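Long-range contact in major allergen Api g 1, isoallergen 1 (Apium graveolens, PDB 2BK0), which is a Bet v 1-related, pathogenesis-related protein of plant defence and a major food allergen of celery, and may bind abscisic acid: residues Phe81-Ile86 with Asn100-Val105. Residues are numbered along the deposited sequence; the frame is centred on the assembly and turned at random.
Sequences FDYSVI and NHVVLV
The phenol ring of Y83 lies over the CB of N100, a CH-pi contact in which CB sits 3.9 Å from the Y83 ring centroid, displaced toward the rim. Chi1 of Y83 (69°) sets CG between the backbone N and the carbonyl carbon. At the edge of the same ring, near its plane, CG1 of V102 approaches Y83 CE2 to 4.0 Å. This methyl also meets the ring of F81, 3.6 Å from CD2, so one methyl touches both aromatic side chains on this face of the sheet.

The two strands run antiparallel. F81 with V102 and Y83 with N100 are hydrogen-bonded pairs, each joined by two backbone bonds; V102 N donates to F81 O at 2.8 Å. Between them, D82 and H101 form a non-hydrogen-bonded pair whose side chains occupy the opposite face. There ND1 of H101 makes a weak, bent hydrogen bond to D82 OD1 (120° at the hydrogen), with carboxylate and imidazole planes 71° apart, while NE2 of H101 is hydrogen-bonded to E99 OE1, the stronger polar partner of this imidazole.

The contact joins the hairpin strands 80-87 and 95-106 in the antiparallel sheet of the Bet v 1 fold. Strand 66-75 continues the sheet beyond 81-86, with S84 OG hydrogen-bonded to D72 OD2, and strand 112-122 flanks 100-105, where N100 packs on A118 and V102 on C114. On the aromatic face, F81 reaches V24 of helix 16-25.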
ATOM      1  N   PHE A  81      -8.167  -1.223  -6.391  1.00 23.35           N
ATOM      2  CA  PHE A  81      -8.032  -1.573  -4.990  1.00 23.42           C
ATOM      3  C   PHE A  81      -8.042  -0.289  -4.172  1.00 23.58           C
ATOM      4  O   PHE A  81      -7.337   0.669  -4.492  1.00 23.68           O
ATOM      5  CB  PHE A  81      -6.737  -2.365  -4.801  1.00 23.56           C
ATOM      6  CG  PHE A  81      -6.443  -2.729  -3.392  1.00 23.44           C
ATOM      7  CD1 PHE A  81      -7.396  -3.370  -2.612  1.00 23.72           C
ATOM      8  CD2 PHE A  81      -5.192  -2.463  -2.848  1.00 23.81           C
ATOM      9  CE1 PHE A  81      -7.115  -3.725  -1.296  1.00 23.88           C
ATOM     10  CE2 PHE A  81      -4.895  -2.813  -1.527  1.00 23.88           C
ATOM     11  CZ  PHE A  81      -5.859  -3.443  -0.749  1.00 23.93           C
ATOM     12  N   ASP A  82      -8.874  -0.262  -3.137  1.00 23.68           N
ATOM     13  CA  ASP A  82      -9.034   0.917  -2.296  1.00 23.63           C
ATOM     14  C   ASP A  82      -8.832   0.524  -0.841  1.00 23.54           C
ATOM     15  O   ASP A  82      -9.433  -0.437  -0.361  1.00 23.47           O
ATOM     16  CB  ASP A  82     -10.422   1.512  -2.511  1.00 23.72           C
ATOM     17  CG  ASP A  82     -10.688   1.830  -3.971  1.00 24.28           C
ATOM     18  OD1 ASP A  82     -10.123   2.831  -4.465  1.00 24.87           O
ATOM     19  OD2 ASP A  82     -11.444   1.071  -4.629  1.00 25.12           O
ATOM     20  N   TYR A  83      -7.956   1.253  -0.158  1.00 23.55           N
ATOM     21  CA  TYR A  83      -7.712   1.028   1.265  1.00 23.57           C
ATOM     22  C   TYR A  83      -7.319   2.315   1.989  1.00 23.48           C
ATOM     23  O   TYR A  83      -6.658   3.189   1.414  1.00 23.47           O
ATOM     24  CB  TYR A  83      -6.642  -0.052   1.477  1.00 23.85           C
ATOM     25  CG  TYR A  83      -5.243   0.351   1.076  1.00 23.98           C
ATOM     26  CD1 TYR A  83      -4.323   0.791   2.028  1.00 24.08           C
ATOM     27  CD2 TYR A  83      -4.838   0.281  -0.252  1.00 24.21           C
ATOM     28  CE1 TYR A  83      -3.034   1.159   1.662  1.00 24.13           C
ATOM     29  CE2 TYR A  83      -3.553   0.644  -0.631  1.00 24.23           C
ATOM     30  CZ  TYR A  83      -2.656   1.082   0.327  1.00 24.32           C
ATOM     31  OH  TYR A  83      -1.383   1.437  -0.060  1.00 24.45           O
ATOM     32  N   SER A  84      -7.742   2.417   3.250  1.00 23.26           N
ATOM     33  CA  SER A  84      -7.445   3.574   4.089  1.00 23.08           C
ATOM     34  C   SER A  84      -6.583   3.183   5.287  1.00 22.94           C
ATOM     35  O   SER A  84      -6.734   2.096   5.839  1.00 22.92           O
ATOM     36  CB  SER A  84      -8.744   4.215   4.610  1.00 23.07           C
ATOM     37  OG  SER A  84      -9.589   4.640   3.559  1.00 22.85           O
ATOM     38  N   VAL A  85      -5.689   4.081   5.690  1.00 22.80           N
ATOM     39  CA  VAL A  85      -5.035   3.982   6.997  1.00 22.66           C
ATOM     40  C   VAL A  85      -5.898   4.727   8.010  1.00 22.49           C
ATOM     41  O   VAL A  85      -6.113   5.929   7.888  1.00 22.36           O
ATOM     42  CB  VAL A  85      -3.623   4.589   7.004  1.00 22.66           C
ATOM     43  CG1 VAL A  85      -2.911   4.271   8.326  1.00 22.54           C
ATOM     44  CG2 VAL A  85      -2.815   4.076   5.805  1.00 22.72           C
ATOM     45  N   ILE A  86      -6.378   4.002   9.012  1.00 22.40           N
ATOM     46  CA  ILE A  86      -7.350   4.531   9.961  1.00 22.39           C
ATOM     47  C   ILE A  86      -6.803   4.659  11.390  1.00 22.52           C
ATOM     48  O   ILE A  86      -7.447   5.278  12.255  1.00 22.57           O
ATOM     49  CB  ILE A  86      -8.633   3.664   9.974  1.00 22.28           C
ATOM     50  CG1 ILE A  86      -8.301   2.191  10.240  1.00 22.08           C
ATOM     51  CG2 ILE A  86      -9.364   3.809   8.650  1.00 22.29           C
ATOM     52  CD1 ILE A  86      -9.495   1.334  10.572  1.00 22.09           C
ATOM     53  N   ASN A 100      -6.313   5.828   0.156  1.00 22.64           N
ATOM     54  CA  ASN A 100      -5.529   5.358  -0.981  1.00 22.72           C
ATOM     55  C   ASN A 100      -6.390   4.677  -2.026  1.00 22.74           C
ATOM     56  O   ASN A 100      -7.365   4.008  -1.696  1.00 22.90           O
ATOM     57  CB  ASN A 100      -4.433   4.403  -0.511  1.00 22.82           C
ATOM     58  CG  ASN A 100      -3.532   5.029   0.528  1.00 22.99           C
ATOM     59  OD1 ASN A 100      -3.646   4.753   1.725  1.00 23.28           O
ATOM     60  ND2 ASN A 100      -2.641   5.897   0.076  1.00 23.23           N
ATOM     61  N   HIS A 101      -6.026   4.869  -3.288  1.00 22.70           N
ATOM     62  CA  HIS A 101      -6.690   4.214  -4.400  1.00 22.70           C
ATOM     63  C   HIS A 101      -5.607   3.736  -5.356  1.00 22.70           C
ATOM     64  O   HIS A 101      -4.805   4.538  -5.819  1.00 22.81           O
ATOM     65  CB  HIS A 101      -7.605   5.196  -5.123  1.00 22.66           C
ATOM     66  CG  HIS A 101      -8.637   5.833  -4.246  1.00 22.77           C
ATOM     67  ND1 HIS A 101      -9.971   5.487  -4.297  1.00 23.03           N
ATOM     68  CD2 HIS A 101      -8.539   6.809  -3.311  1.00 22.86           C
ATOM     69  CE1 HIS A 101     -10.648   6.216  -3.426  1.00 22.98           C
ATOM     70  NE2 HIS A 101      -9.802   7.028  -2.816  1.00 22.70           N
ATOM     71  N   VAL A 102      -5.570   2.442  -5.644  1.00 22.70           N
ATOM     72  CA  VAL A 102      -4.592   1.913  -6.600  1.00 22.74           C
ATOM     73  C   VAL A 102      -5.292   1.416  -7.858  1.00 22.75           C
ATOM     74  O   VAL A 102      -6.386   0.850  -7.794  1.00 22.80           O
ATOM     75  CB  VAL A 102      -3.624   0.835  -5.974  1.00 22.75           C
ATOM     76  CG1 VAL A 102      -4.038   0.459  -4.565  1.00 22.74           C
ATOM     77  CG2 VAL A 102      -3.474  -0.410  -6.865  1.00 22.57           C
ATOM     78  N   VAL A 103      -4.648   1.655  -8.996  1.00 22.71           N
ATOM     79  CA  VAL A 103      -5.179   1.282 -10.296  1.00 22.69           C
ATOM     80  C   VAL A 103      -4.082   0.612 -11.092  1.00 22.63           C
ATOM     81  O   VAL A 103      -3.003   1.177 -11.250  1.00 22.61           O
ATOM     82  CB  VAL A 103      -5.628   2.529 -11.073  1.00 22.80           C
ATOM     83  CG1 VAL A 103      -6.142   2.160 -12.457  1.00 23.02           C
ATOM     84  CG2 VAL A 103      -6.699   3.289 -10.298  1.00 23.08           C
ATOM     85  N   LEU A 104      -4.354  -0.593 -11.583  1.00 22.59           N
ATOM     86  CA  LEU A 104      -3.458  -1.269 -12.527  1.00 22.53           C
ATOM     87  C   LEU A 104      -3.977  -1.059 -13.947  1.00 22.36           C
ATOM     88  O   LEU A 104      -5.180  -1.047 -14.188  1.00 22.36           O
ATOM     89  CB  LEU A 104      -3.339  -2.768 -12.220  1.00 22.69           C
ATOM     90  CG  LEU A 104      -2.366  -3.221 -11.118  1.00 23.39           C
ATOM     91  CD1 LEU A 104      -0.909  -3.101 -11.583  1.00 24.07           C
ATOM     92  CD2 LEU A 104      -2.583  -2.453  -9.816  1.00 23.60           C
ATOM     93  N   VAL A 105      -3.052  -0.881 -14.880  1.00 22.14           N
ATOM     94  CA  VAL A 105      -3.371  -0.676 -16.280  1.00 21.83           C
ATOM     95  C   VAL A 105      -2.377  -1.494 -17.084  1.00 21.53           C
ATOM     96  O   VAL A 105      -1.180  -1.420 -16.829  1.00 21.45           O
ATOM     97  CB  VAL A 105      -3.253   0.824 -16.647  1.00 21.88           C
ATOM     98  CG1 VAL A 105      -3.243   1.038 -18.140  1.00 22.06           C
ATOM     99  CG2 VAL A 105      -4.399   1.620 -16.033  1.00 22.02           C
TER